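Local coordinates for protein putative sugar ABC transporter (Yersinia enterocolitica subsp. enterocolitica 8081, PDB 5ULB) that binds a 5-methylseleno-ribofuranose in both anomeric forms and probably serves as the periplasmic receptor of an ABC transporter for methylthioribose-like sugars, at residues A[88-93]-A[109-114]; A[101-106]-A[115-120]; A[145-150]-A[208-213]; A[233-238]-A[254-259]; A[273-278]-A[326-331]. All coordinates share one frame; numbering follows the deposited sequence.

Contact 1. Residues A[88-93]-A[109-114]; sequences YSTELV and AIQGDI
With chi1 at -62°, T90 holds OG1 anti to its carbonyl carbon and beside its own backbone N, leaving CG2 anti to N. The hydroxyl thereby meets the loop 109-114 and accepts the backbone N-H of Q111 in a short, nearly straight hydrogen bond, N to OG1 2.9 Å with 168° at the hydrogen. T90 OG1 in turn donates to water 1, also at 2.9 Å. That water passes a hydrogen on to A109 O, 2.8 Å away, and accepts a weak bond from Q111 NE2, whose extended chain crosses the threonine at about a right angle.

One turn further along helix 89-98, V93 has CG1 anti to N (chi1 175°), which spreads its methyls over two residues of the loop. CG2 meets I110 CD1 at 3.8 Å, where the two side chains cross nearly at right angles, and CG1 meets I114 CD1 at 3.9 Å, reached obliquely by a straighter isoleucine. S89 CB rests 3.3 Å from A109 O, while its hydroxyl bonds to R85 O.

The loop is thus joined to the first turns of the helix by two kinds of chemistry. A single hydroxyl, used as acceptor and donor at once, fixes its own rotation and satisfies a loop amide; beside it, the methyls of V93, I110 and I114 meet in apolar contact.

Contact 2. Residues A[101-106]-A[115-120]; sequences IAVSVF and PGLTVT
T120 sits beside strand 102-106 with OG1 in the crowded position between its backbone N and carbonyl carbon, chi1 76°. Its CB lies 3.5 Å from V105 O. From there OG1 turns back onto the same carbonyl, donating to V105 O at 2.9 Å from above the carbonyl plane, and also borders the edge of the F106 ring at CD1, 3.4 Å away. CG2, anti to the carbonyl carbon, also stays near V105 O and lies 3.9 Å from S104 OG; N269 bonds to both S104 OG and T120 OG1.

V105 O is gripped twice, for T120 N reaches it at 2.8 Å, this time in the carbonyl plane. One step back, V105 N donates to T118 O almost along the C=O axis. The pairing frays toward the start: V103 O is buried with no partner, and water 2 bridges V103 N to G116 O.

On the other face V105 presents CG1 to L117 CD1 at 3.9 Å, and CG2 lies alongside V119 CG1, pointing the same way. These are adjacent parallel strands of the open alpha/beta lobe of a periplasmic binding protein, and F106, at the C-terminal end of its strand, lines the sugar pocket.

Contact 3. Residues A[145-150]-A[208-213]; sequences IIKLWV and AIWGTW
K147 and W210 leave the same face of the sheet side by side, pointing the same way, each with CG anti to its backbone N. The aliphatic part of the lysine runs along the edge of the indole, CD 3.9 Å from W210 CZ3, before bends at chi3 and chi4 carry the amine over the rim of one face of W149. T212 shares in this cluster: its CG2 lies over a face of W210, 3.4 Å above the plane and offset toward the rim, and its hydroxyl side meets W149 obliquely.

With chi1 at 65°, T212 OG1 occupies the crowded position and donates to L148 O at 2.7 Å, in the carbonyl plane and on a lone pair. T212 N reaches the same oxygen at 3.0 Å, so two bonds grip L148 O just where the strands end. Earlier the parallel pairing is regular, the straightest bond being L148 N to W210 O, 2.9 Å with 171° at the hydrogen.

On the opposite face the contact is aliphatic: L148 crosses I209 obliquely, CG to CG2 3.7 Å, and its CD1 lies 4.0 Å from G211 CA.

Strand 173-179 flanks strand 143-148 on its far side; S178 of that strand and Q160 of helix 154-169 bind the lysine amine. W149 NE1 bonds to M156 O and W210 NE1 to S131 of helix 124-138; beyond the strands V150, T212 and W213 touch the sugar.

Contact 4. Residues A[233-238]-A[254-259]; sequences KLYSID and WKVSVA
Packing is tightest toward the C-terminal ends of the two parallel strands. S236 is held through both its N-H and its C=O, N to V256 O at 2.9 Å and O to V258 N at the same length, and D238 N donates to V258 O. S257 adds a side-chain link: its OG donates to D238 O at 3.1 Å, nearly along the C=O axis, while accepting W254 NE1 at 3.0 Å. The indole is tied to its own strand, and its CZ2 lies 3.8 Å from S236 OG, a hydroxyl bonded to I237 O and T217.

The opposite end is looser and partly exposed. K255, in a helical backbone conformation (psi -33°), and V256 face the single residue Y235, a beta bulge. K255 CB covers one face of the Y235 ring near the rim, and its folded chain brings NZ within 3.8 Å of K233 CD. K233 NZ and K255 NZ, 4.7 Å apart, would be expected to repel somewhat; T230 O binds the former.

Strands 233-237 and 254-259, joined through helix 241-248, form a beta-alpha-beta unit; D238, just past the C-terminal end of strand 233-237, belongs to the sugar pocket, as is usual in alpha/beta sheets.

Contact 5. Residues A[273-278]-A[326-331]; sequences VAKKIA and PWFATL
W327 lays the six-membered end of its indole against helix 262-278, with A278 CB 3.6 Å from CZ2 and almost as near CH2. Its chi1 of 48° puts CG in the crowded position between backbone N and carbonyl carbon, directing the ring toward the other helix. At the ring edge, CH2 comes near the backbone too, 3.8 Å from A274 O.

F328 follows with the edge of its ring over one face of the indole, CD1 3.5 Å above the plane and offset toward the rim. From that position its CE1 meets A274 CB at 4.1 Å. The small methyls of A274 and A278, one turn apart, thus receive two large aromatic rings, so that the helices touch although the axes of the segments 273-278 and 327-331 stay 12.7 Å apart and cross at 95°. Beyond the segments, W327 NE1 bonds to E280, which also forms a salt bridge with K275.

The joint attaches the C-terminal helix 327-335 to helix 262-278. L48 of helix 32-48 packs on A274, F328 and L331, while P10 and I13, near the N-terminus, press on W327; the far side of helix 262-278 lies on strand 102-106.

The five contacts fall into two groups, as in the two-lobed periplasmic binding proteins. Contacts 1 and 2, with centres 10 Å apart, alternate along the chain and meet where V93 and I110 pack on L117. Contacts 3 and 4 come next, their centres about 10 Å apart, through the neighbouring strands 208-211 and 233-237. The chain then returns to the first group with contact 5, whose centre is about 16 Å from that of contact 2 and whose K276 NZ reaches G116 O and T118 OG1. Contacts 2, 3 and 4 share one mixed sheet; about 30 Å separates the centre of contact 2 from the other two, yet F106, T212, W213 and D238 belong to a single sugar pocket.

Contact 1. Residues A[88-93]-A[109-114]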
# COMPACT_ATOMS: atom_id res chain seq x y z
N TYR A 88 -14.57 -6.89 -12.37
CA TYR A 88 -15.77 -6.98 -11.50
C TYR A 88 -15.99 -5.79 -10.51
O TYR A 88 -17.10 -5.67 -9.93
CB TYR A 88 -15.73 -8.33 -10.72
CG TYR A 88 -14.41 -8.43 -9.94
CD1 TYR A 88 -14.26 -7.78 -8.75
CD2 TYR A 88 -13.29 -9.15 -10.48
CE1 TYR A 88 -13.08 -7.85 -8.03
CE2 TYR A 88 -12.09 -9.18 -9.80
CZ TYR A 88 -11.98 -8.52 -8.53
OH TYR A 88 -10.78 -8.51 -7.89
N SER A 89 -14.93 -5.02 -10.23
CA SER A 89 -15.03 -4.12 -9.11
C SER A 89 -16.04 -3.01 -9.28
O SER A 89 -16.71 -2.61 -8.31
CB SER A 89 -13.67 -3.54 -8.66
OG SER A 89 -12.85 -4.55 -8.12
N THR A 90 -16.17 -2.52 -10.51
CA THR A 90 -17.14 -1.44 -10.69
C THR A 90 -18.56 -1.88 -10.35
O THR A 90 -19.27 -1.12 -9.70
CB THR A 90 -17.04 -0.94 -12.14
OG1 THR A 90 -15.74 -0.39 -12.41
CG2 THR A 90 -18.02 0.13 -12.45
N GLU A 91 -19.05 -3.00 -10.88
CA GLU A 91 -20.42 -3.43 -10.65
C GLU A 91 -20.54 -3.79 -9.17
O GLU A 91 -21.59 -3.58 -8.58
CB GLU A 91 -20.79 -4.61 -11.55
CG GLU A 91 -21.17 -4.08 -12.93
CD GLU A 91 -22.53 -3.38 -12.88
OE1 GLU A 91 -22.66 -2.26 -13.41
OE2 GLU A 91 -23.45 -3.94 -12.26
N LEU A 92 -19.49 -4.32 -8.54
CA LEU A 92 -19.56 -4.69 -7.12
C LEU A 92 -19.82 -3.45 -6.27
O LEU A 92 -20.67 -3.39 -5.41
CB LEU A 92 -18.28 -5.35 -6.60
CG LEU A 92 -18.05 -6.81 -6.39
CD1 LEU A 92 -16.71 -7.00 -5.72
CD2 LEU A 92 -19.13 -7.31 -5.50
N VAL A 93 -19.06 -2.37 -6.56
CA VAL A 93 -19.22 -1.10 -5.85
C VAL A 93 -20.54 -0.47 -6.10
O VAL A 93 -21.18 0.06 -5.20
CB VAL A 93 -18.02 -0.19 -6.08
CG1 VAL A 93 -18.26 1.17 -5.42
CG2 VAL A 93 -16.75 -0.78 -5.54
N ALA A 109 -9.92 -0.88 -9.14
CA ALA A 109 -10.28 -0.48 -10.48
C ALA A 109 -11.71 -0.11 -10.59
O ALA A 109 -12.59 -0.96 -10.44
CB ALA A 109 -9.97 -1.66 -11.41
N ILE A 110 -11.97 1.16 -10.85
CA ILE A 110 -13.29 1.73 -10.94
C ILE A 110 -13.44 2.51 -12.27
O ILE A 110 -12.63 3.34 -12.56
CB ILE A 110 -13.68 2.61 -9.81
CG1 ILE A 110 -13.55 1.85 -8.45
CG2 ILE A 110 -15.03 3.23 -10.01
CD1 ILE A 110 -14.62 0.81 -8.23
N GLN A 111 -14.44 2.14 -13.07
CA GLN A 111 -14.72 2.87 -14.29
C GLN A 111 -15.85 3.86 -14.06
O GLN A 111 -16.91 3.50 -13.57
CB GLN A 111 -15.23 1.88 -15.32
CG GLN A 111 -14.07 0.86 -15.60
CD GLN A 111 -14.55 -0.37 -16.25
OE1 GLN A 111 -15.00 -0.36 -17.41
NE2 GLN A 111 -14.53 -1.46 -15.49
N GLY A 112 -15.60 5.11 -14.38
CA GLY A 112 -16.64 6.08 -14.24
C GLY A 112 -16.77 6.69 -12.89
O GLY A 112 -15.94 6.46 -11.98
N ASP A 113 -17.85 7.39 -12.69
CA ASP A 113 -18.03 8.17 -11.47
C ASP A 113 -19.23 7.47 -10.84
O ASP A 113 -20.31 7.43 -11.38
CB ASP A 113 -18.44 9.62 -11.76
CG ASP A 113 -18.92 10.36 -10.47
OD1 ASP A 113 -18.08 10.87 -9.61
OD2 ASP A 113 -20.18 10.40 -10.31
N ILE A 114 -19.00 6.93 -9.67
CA ILE A 114 -20.01 6.34 -8.86
C ILE A 114 -20.38 7.36 -7.75
O ILE A 114 -19.58 7.58 -6.81
CB ILE A 114 -19.55 4.99 -8.27
CG1 ILE A 114 -19.24 4.00 -9.40
CG2 ILE A 114 -20.62 4.44 -7.37
CD1 ILE A 114 -18.64 2.71 -8.94
O HOH W 1 -13.86 -2.59 -12.38

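Contact 2. Residues A[101-106]-A[115-120]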
# COMPACT_ATOMS: atom_id res chain seq x y z
N ILE A 101 -24.88 1.23 1.56
CA ILE A 101 -23.70 0.96 2.40
C ILE A 101 -22.62 2.01 2.03
O ILE A 101 -22.31 2.19 0.85
CB ILE A 101 -23.23 -0.46 2.16
CG1 ILE A 101 -24.34 -1.50 2.58
CG2 ILE A 101 -21.91 -0.77 2.90
CD1 ILE A 101 -23.94 -2.91 2.18
N ALA A 102 -22.11 2.68 3.01
CA ALA A 102 -21.02 3.66 2.77
C ALA A 102 -19.77 2.93 2.29
O ALA A 102 -19.44 1.82 2.79
CB ALA A 102 -20.69 4.39 4.08
N VAL A 103 -19.00 3.56 1.33
CA VAL A 103 -17.91 2.83 0.75
C VAL A 103 -16.75 3.77 0.37
O VAL A 103 -17.00 4.83 -0.25
CB VAL A 103 -18.34 1.93 -0.42
CG1 VAL A 103 -19.18 2.71 -1.45
CG2 VAL A 103 -17.21 1.15 -1.04
N SER A 104 -15.54 3.32 0.68
CA SER A 104 -14.34 3.92 0.17
C SER A 104 -13.47 2.76 -0.37
O SER A 104 -13.49 1.66 0.21
CB SER A 104 -13.58 4.71 1.24
OG SER A 104 -12.46 5.38 0.77
N VAL A 105 -12.67 3.01 -1.43
CA VAL A 105 -11.86 2.04 -1.98
C VAL A 105 -10.43 2.55 -2.12
O VAL A 105 -10.19 3.74 -2.22
CB VAL A 105 -12.36 1.43 -3.29
CG1 VAL A 105 -13.80 0.85 -3.10
CG2 VAL A 105 -12.32 2.42 -4.44
N PHE A 106 -9.49 1.60 -2.07
CA PHE A 106 -8.05 1.88 -2.20
C PHE A 106 -7.47 0.98 -3.28
O PHE A 106 -7.72 -0.23 -3.27
CB PHE A 106 -7.34 1.66 -0.90
CG PHE A 106 -5.84 1.85 -1.00
CD1 PHE A 106 -5.27 3.10 -1.31
CD2 PHE A 106 -5.02 0.80 -0.85
CE1 PHE A 106 -3.91 3.19 -1.48
CE2 PHE A 106 -3.65 0.94 -1.02
CZ PHE A 106 -3.07 2.11 -1.40
N PRO A 115 -21.60 7.84 -7.73
CA PRO A 115 -21.90 8.87 -6.72
C PRO A 115 -21.85 8.22 -5.29
O PRO A 115 -22.37 7.18 -5.09
CB PRO A 115 -23.30 9.34 -7.07
CG PRO A 115 -23.45 9.01 -8.56
CD PRO A 115 -22.59 7.78 -8.83
N GLY A 116 -21.20 8.92 -4.35
CA GLY A 116 -21.00 8.41 -3.03
C GLY A 116 -19.76 7.68 -2.73
O GLY A 116 -19.39 7.54 -1.53
N LEU A 117 -19.03 7.29 -3.78
CA LEU A 117 -17.75 6.59 -3.63
C LEU A 117 -16.62 7.62 -3.48
O LEU A 117 -16.61 8.61 -4.19
CB LEU A 117 -17.53 5.73 -4.89
CG LEU A 117 -16.22 4.96 -4.87
CD1 LEU A 117 -16.13 3.95 -3.74
CD2 LEU A 117 -16.05 4.29 -6.21
N THR A 118 -15.68 7.30 -2.59
CA THR A 118 -14.37 7.88 -2.73
C THR A 118 -13.39 6.83 -3.22
O THR A 118 -13.30 5.75 -2.60
CB THR A 118 -13.83 8.51 -1.41
OG1 THR A 118 -14.76 9.43 -0.89
CG2 THR A 118 -12.47 9.14 -1.57
N VAL A 119 -12.57 7.15 -4.25
CA VAL A 119 -11.50 6.33 -4.69
C VAL A 119 -10.19 6.88 -4.19
O VAL A 119 -9.93 8.09 -4.33
CB VAL A 119 -11.48 6.12 -6.21
CG1 VAL A 119 -12.79 5.51 -6.72
CG2 VAL A 119 -11.18 7.39 -6.94
N THR A 120 -9.37 6.05 -3.57
CA THR A 120 -8.13 6.48 -3.04
C THR A 120 -6.98 5.70 -3.63
O THR A 120 -7.14 4.54 -4.04
CB THR A 120 -8.07 6.45 -1.51
OG1 THR A 120 -7.93 5.12 -0.99
CG2 THR A 120 -9.29 7.11 -0.80
O HOH W 2 -20.70 5.81 0.13

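Contact 3. Residues A[145-150]-A[208-213]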
# COMPACT_ATOMS: atom_id res chain seq x y z
N ILE A 145 18.99 -4.11 -15.59
CA ILE A 145 18.10 -4.21 -14.40
C ILE A 145 17.23 -5.43 -14.49
O ILE A 145 16.89 -5.92 -15.57
CB ILE A 145 17.32 -2.94 -14.17
CG1 ILE A 145 16.24 -2.70 -15.18
CG2 ILE A 145 18.31 -1.74 -14.11
CD1 ILE A 145 15.31 -1.61 -14.83
N ILE A 146 16.75 -5.80 -13.28
CA ILE A 146 15.58 -6.68 -13.16
C ILE A 146 14.46 -5.82 -12.56
O ILE A 146 14.71 -5.09 -11.64
CB ILE A 146 15.90 -7.90 -12.20
CG1 ILE A 146 17.19 -8.61 -12.59
CG2 ILE A 146 14.73 -8.83 -12.16
CD1 ILE A 146 17.25 -9.09 -13.95
N LYS A 147 13.25 -6.04 -13.05
CA LYS A 147 12.05 -5.42 -12.49
C LYS A 147 11.28 -6.53 -11.73
O LYS A 147 11.10 -7.61 -12.22
CB LYS A 147 11.19 -4.85 -13.64
CG LYS A 147 9.83 -4.31 -13.18
CD LYS A 147 9.18 -3.48 -14.23
CE LYS A 147 8.79 -4.10 -15.50
NZ LYS A 147 7.68 -4.92 -15.45
N LEU A 148 10.84 -6.13 -10.53
CA LEU A 148 9.92 -7.02 -9.73
C LEU A 148 8.56 -6.36 -9.77
O LEU A 148 8.38 -5.22 -9.31
CB LEU A 148 10.38 -7.17 -8.30
CG LEU A 148 11.90 -7.37 -8.09
CD1 LEU A 148 12.28 -7.36 -6.61
CD2 LEU A 148 12.40 -8.64 -8.75
N TRP A 149 7.57 -7.06 -10.37
CA TRP A 149 6.34 -6.43 -10.76
C TRP A 149 5.29 -7.57 -11.08
O TRP A 149 5.72 -8.65 -11.48
CB TRP A 149 6.56 -5.61 -12.05
CG TRP A 149 5.43 -4.85 -12.62
CD1 TRP A 149 4.90 -3.67 -12.19
CD2 TRP A 149 4.56 -5.29 -13.70
NE1 TRP A 149 3.83 -3.38 -12.95
CE2 TRP A 149 3.58 -4.30 -13.92
CE3 TRP A 149 4.60 -6.38 -14.57
CZ2 TRP A 149 2.66 -4.38 -14.92
CZ3 TRP A 149 3.67 -6.49 -15.54
CH2 TRP A 149 2.73 -5.49 -15.70
N VAL A 150 4.06 -7.28 -10.88
CA VAL A 150 2.93 -8.21 -11.27
C VAL A 150 1.87 -7.43 -12.00
O VAL A 150 1.45 -6.37 -11.56
CB VAL A 150 2.42 -8.98 -10.05
CG1 VAL A 150 1.85 -8.10 -8.97
CG2 VAL A 150 1.42 -10.03 -10.45
N ALA A 208 21.23 -3.43 -11.09
CA ALA A 208 20.29 -2.99 -10.13
C ALA A 208 18.99 -3.76 -10.30
O ALA A 208 18.71 -4.30 -11.36
CB ALA A 208 20.08 -1.45 -10.22
N ILE A 209 18.17 -3.69 -9.23
CA ILE A 209 16.82 -4.25 -9.22
C ILE A 209 15.84 -3.19 -8.75
O ILE A 209 16.09 -2.54 -7.72
CB ILE A 209 16.77 -5.55 -8.36
CG1 ILE A 209 17.72 -6.57 -8.89
CG2 ILE A 209 15.35 -6.03 -8.20
CD1 ILE A 209 17.84 -7.82 -8.04
N TRP A 210 14.75 -3.05 -9.50
CA TRP A 210 13.66 -2.15 -9.07
C TRP A 210 12.50 -2.99 -8.60
O TRP A 210 11.90 -3.72 -9.39
CB TRP A 210 13.23 -1.27 -10.21
CG TRP A 210 12.12 -0.29 -9.90
CD1 TRP A 210 12.07 0.53 -8.79
CD2 TRP A 210 10.91 -0.11 -10.60
NE1 TRP A 210 10.91 1.25 -8.82
CE2 TRP A 210 10.19 0.87 -9.91
CE3 TRP A 210 10.36 -0.62 -11.76
CZ2 TRP A 210 8.93 1.34 -10.34
CZ3 TRP A 210 9.17 -0.18 -12.18
CH2 TRP A 210 8.46 0.79 -11.45
N GLY A 211 12.20 -2.84 -7.28
CA GLY A 211 11.09 -3.59 -6.73
C GLY A 211 9.88 -2.68 -6.53
O GLY A 211 9.91 -1.70 -5.78
N THR A 212 8.74 -3.09 -7.19
CA THR A 212 7.55 -2.26 -7.18
C THR A 212 6.64 -2.48 -6.01
O THR A 212 5.71 -1.75 -5.81
CB THR A 212 6.76 -2.45 -8.46
OG1 THR A 212 6.25 -3.78 -8.55
CG2 THR A 212 7.57 -2.09 -9.68
N TRP A 213 7.02 -3.43 -5.14
CA TRP A 213 6.31 -3.75 -3.91
C TRP A 213 7.33 -4.32 -2.95
O TRP A 213 8.13 -5.15 -3.37
CB TRP A 213 5.23 -4.81 -4.17
CG TRP A 213 4.45 -5.42 -3.05
CD1 TRP A 213 4.14 -4.97 -1.83
CD2 TRP A 213 3.66 -6.63 -3.24
NE1 TRP A 213 3.23 -5.86 -1.19
CE2 TRP A 213 2.93 -6.87 -2.06
CE3 TRP A 213 3.63 -7.58 -4.26
CZ2 TRP A 213 2.10 -7.99 -1.96
CZ3 TRP A 213 2.76 -8.67 -4.16
CH2 TRP A 213 2.04 -8.83 -2.97

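Contact 4. Residues A[233-238]-A[254-259]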
# COMPACT_ATOMS: atom_id res chain seq x y z
N LYS A 233 22.37 -3.27 -6.63
CA LYS A 233 21.66 -2.34 -5.78
C LYS A 233 20.15 -2.42 -5.92
O LYS A 233 19.66 -2.61 -7.03
CB LYS A 233 22.19 -0.91 -6.06
CG LYS A 233 23.69 -0.78 -5.74
CD LYS A 233 24.14 -1.44 -4.40
CE LYS A 233 25.66 -1.38 -4.15
NZ LYS A 233 26.19 -2.39 -3.11
N LEU A 234 19.45 -2.27 -4.80
CA LEU A 234 18.02 -2.40 -4.76
C LEU A 234 17.30 -1.04 -4.51
O LEU A 234 17.73 -0.30 -3.62
CB LEU A 234 17.48 -3.30 -3.62
CG LEU A 234 17.84 -4.68 -3.56
CD1 LEU A 234 17.42 -5.34 -2.23
CD2 LEU A 234 17.20 -5.40 -4.74
N TYR A 235 16.25 -0.80 -5.29
CA TYR A 235 15.45 0.44 -5.19
C TYR A 235 14.03 -0.03 -5.09
O TYR A 235 13.54 -0.71 -5.97
CB TYR A 235 15.69 1.25 -6.47
CG TYR A 235 17.12 1.70 -6.66
CD1 TYR A 235 18.07 0.84 -7.13
CD2 TYR A 235 17.55 2.96 -6.25
CE1 TYR A 235 19.41 1.23 -7.23
CE2 TYR A 235 18.86 3.35 -6.34
CZ TYR A 235 19.76 2.48 -6.85
OH TYR A 235 21.08 2.82 -6.92
N SER A 236 13.32 0.41 -4.02
CA SER A 236 11.97 -0.08 -3.75
C SER A 236 10.94 0.99 -3.56
O SER A 236 11.20 2.10 -3.11
CB SER A 236 12.07 -0.98 -2.46
OG SER A 236 10.93 -1.84 -2.31
N ILE A 237 9.71 0.53 -3.75
CA ILE A 237 8.48 1.17 -3.27
C ILE A 237 8.04 0.43 -1.99
O ILE A 237 8.31 -0.80 -1.85
CB ILE A 237 7.44 1.13 -4.38
CG1 ILE A 237 7.92 2.03 -5.57
CG2 ILE A 237 6.07 1.59 -3.90
CD1 ILE A 237 7.12 1.97 -6.81
N ASP A 238 7.42 1.15 -1.11
CA ASP A 238 6.87 0.69 0.16
C ASP A 238 7.86 0.64 1.32
O ASP A 238 9.05 0.60 1.07
CB ASP A 238 6.11 -0.64 0.11
CG ASP A 238 5.07 -0.74 -0.94
OD1 ASP A 238 4.27 0.24 -1.11
OD2 ASP A 238 5.00 -1.84 -1.60
N TRP A 254 20.15 -2.37 -0.08
CA TRP A 254 18.81 -1.74 -0.16
C TRP A 254 18.96 -0.22 -0.01
O TRP A 254 19.07 0.30 1.09
CB TRP A 254 17.91 -2.32 0.95
CG TRP A 254 16.44 -1.96 0.81
CD1 TRP A 254 15.85 -0.75 0.47
CD2 TRP A 254 15.32 -2.83 0.96
NE1 TRP A 254 14.52 -0.85 0.45
CE2 TRP A 254 14.15 -2.11 0.74
CE3 TRP A 254 15.19 -4.20 1.30
CZ2 TRP A 254 12.87 -2.68 0.81
CZ3 TRP A 254 13.96 -4.77 1.32
CH2 TRP A 254 12.85 -4.01 1.10
N LYS A 255 19.00 0.49 -1.14
CA LYS A 255 19.39 1.88 -1.19
C LYS A 255 18.28 2.89 -0.87
O LYS A 255 18.59 3.94 -0.30
CB LYS A 255 19.94 2.22 -2.58
CG LYS A 255 21.10 1.52 -3.03
CD LYS A 255 22.13 1.35 -1.97
CE LYS A 255 22.96 2.49 -2.01
NZ LYS A 255 24.25 1.90 -2.59
N VAL A 256 17.05 2.57 -1.23
CA VAL A 256 15.97 3.54 -1.06
C VAL A 256 14.67 2.79 -1.00
O VAL A 256 14.49 1.78 -1.69
CB VAL A 256 15.93 4.57 -2.09
CG1 VAL A 256 15.51 4.10 -3.47
CG2 VAL A 256 15.05 5.79 -1.78
N SER A 257 13.73 3.36 -0.23
CA SER A 257 12.32 2.97 -0.26
C SER A 257 11.56 4.28 -0.43
O SER A 257 11.77 5.23 0.35
CB SER A 257 11.82 2.32 1.01
OG SER A 257 12.15 0.91 1.03
N VAL A 258 10.60 4.31 -1.33
CA VAL A 258 9.71 5.45 -1.52
C VAL A 258 8.31 4.96 -1.09
O VAL A 258 7.87 3.95 -1.67
CB VAL A 258 9.74 5.96 -2.97
CG1 VAL A 258 8.87 7.19 -3.06
CG2 VAL A 258 11.16 6.29 -3.37
N ALA A 259 7.72 5.65 -0.11
CA ALA A 259 6.58 4.97 0.56
C ALA A 259 5.62 5.92 1.23
O ALA A 259 5.98 7.03 1.59
CB ALA A 259 7.15 4.02 1.61

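Contact 5. Residues A[273-278]-A[326-331]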
# COMPACT_ATOMS: atom_id res chain seq x y z
N VAL A 273 -15.12 6.57 5.36
CA VAL A 273 -16.39 5.86 5.62
C VAL A 273 -17.14 6.40 6.79
O VAL A 273 -18.36 6.53 6.74
CB VAL A 273 -16.10 4.37 5.72
CG1 VAL A 273 -17.31 3.60 6.19
CG2 VAL A 273 -15.67 3.82 4.42
N ALA A 274 -16.45 6.78 7.88
CA ALA A 274 -17.10 7.41 8.97
C ALA A 274 -17.86 8.69 8.59
O ALA A 274 -18.99 8.90 9.00
CB ALA A 274 -16.10 7.70 10.06
N LYS A 275 -17.19 9.55 7.82
CA LYS A 275 -17.86 10.78 7.35
C LYS A 275 -19.05 10.42 6.48
O LYS A 275 -20.07 11.15 6.57
CB LYS A 275 -16.83 11.62 6.60
CG LYS A 275 -15.81 12.28 7.47
CD LYS A 275 -14.79 13.13 6.70
CE LYS A 275 -15.38 14.32 5.99
NZ LYS A 275 -15.73 15.35 6.86
N LYS A 276 -18.93 9.47 5.57
CA LYS A 276 -20.06 9.11 4.74
C LYS A 276 -21.24 8.64 5.59
O LYS A 276 -22.39 9.06 5.36
CB LYS A 276 -19.68 8.00 3.77
CG LYS A 276 -18.66 8.49 2.68
CD LYS A 276 -18.02 7.35 1.95
CE LYS A 276 -16.84 7.77 1.04
NZ LYS A 276 -17.31 8.71 -0.01
N ILE A 277 -20.98 7.80 6.63
CA ILE A 277 -22.09 7.33 7.48
C ILE A 277 -22.72 8.53 8.17
O ILE A 277 -23.92 8.58 8.34
CB ILE A 277 -21.53 6.30 8.47
CG1 ILE A 277 -21.18 5.00 7.71
CG2 ILE A 277 -22.58 5.91 9.49
CD1 ILE A 277 -20.34 3.98 8.48
N ALA A 278 -21.88 9.49 8.60
CA ALA A 278 -22.38 10.69 9.28
C ALA A 278 -23.11 11.66 8.40
O ALA A 278 -23.72 12.61 8.91
CB ALA A 278 -21.22 11.38 9.91
N PRO A 326 -13.92 16.96 13.83
CA PRO A 326 -13.75 17.24 15.24
C PRO A 326 -14.47 16.30 16.18
O PRO A 326 -14.05 16.06 17.30
CB PRO A 326 -14.30 18.63 15.42
CG PRO A 326 -14.69 19.11 14.08
CD PRO A 326 -14.40 18.14 13.08
N TRP A 327 -15.57 15.71 15.72
CA TRP A 327 -16.33 14.75 16.54
C TRP A 327 -15.60 13.42 16.63
O TRP A 327 -16.05 12.55 17.39
CB TRP A 327 -17.79 14.57 16.05
CG TRP A 327 -17.96 14.35 14.64
CD1 TRP A 327 -18.17 15.33 13.70
CD2 TRP A 327 -17.92 13.13 13.88
NE1 TRP A 327 -18.20 14.84 12.43
CE2 TRP A 327 -18.11 13.48 12.50
CE3 TRP A 327 -17.78 11.79 14.24
CZ2 TRP A 327 -18.20 12.55 11.51
CZ3 TRP A 327 -17.85 10.80 13.23
CH2 TRP A 327 -18.08 11.19 11.88
N PHE A 328 -14.52 13.16 15.88
CA PHE A 328 -13.73 11.93 16.13
C PHE A 328 -13.21 11.94 17.54
O PHE A 328 -13.17 10.87 18.16
CB PHE A 328 -12.61 11.80 15.13
CG PHE A 328 -13.02 11.48 13.69
CD1 PHE A 328 -14.32 11.18 13.28
CD2 PHE A 328 -12.02 11.43 12.71
CE1 PHE A 328 -14.56 10.95 11.97
CE2 PHE A 328 -12.30 11.18 11.38
CZ PHE A 328 -13.60 10.95 11.01
N ALA A 329 -12.75 13.10 18.06
CA ALA A 329 -12.30 13.20 19.41
C ALA A 329 -13.41 12.87 20.38
O ALA A 329 -13.20 12.25 21.44
CB ALA A 329 -11.66 14.54 19.72
N THR A 330 -14.62 13.31 20.09
CA THR A 330 -15.75 13.03 20.97
C THR A 330 -15.96 11.54 21.04
O THR A 330 -16.25 11.00 22.10
CB THR A 330 -17.00 13.80 20.43
OG1 THR A 330 -16.58 15.15 20.20
CG2 THR A 330 -18.09 13.74 21.41
N LEU A 331 -16.01 10.90 19.88
CA LEU A 331 -16.16 9.43 19.80
C LEU A 331 -15.07 8.72 20.50
O LEU A 331 -15.37 7.74 21.21
CB LEU A 331 -16.22 8.89 18.37
CG LEU A 331 -17.53 9.03 17.79
CD1 LEU A 331 -17.46 8.65 16.32
CD2 LEU A 331 -18.55 8.14 18.44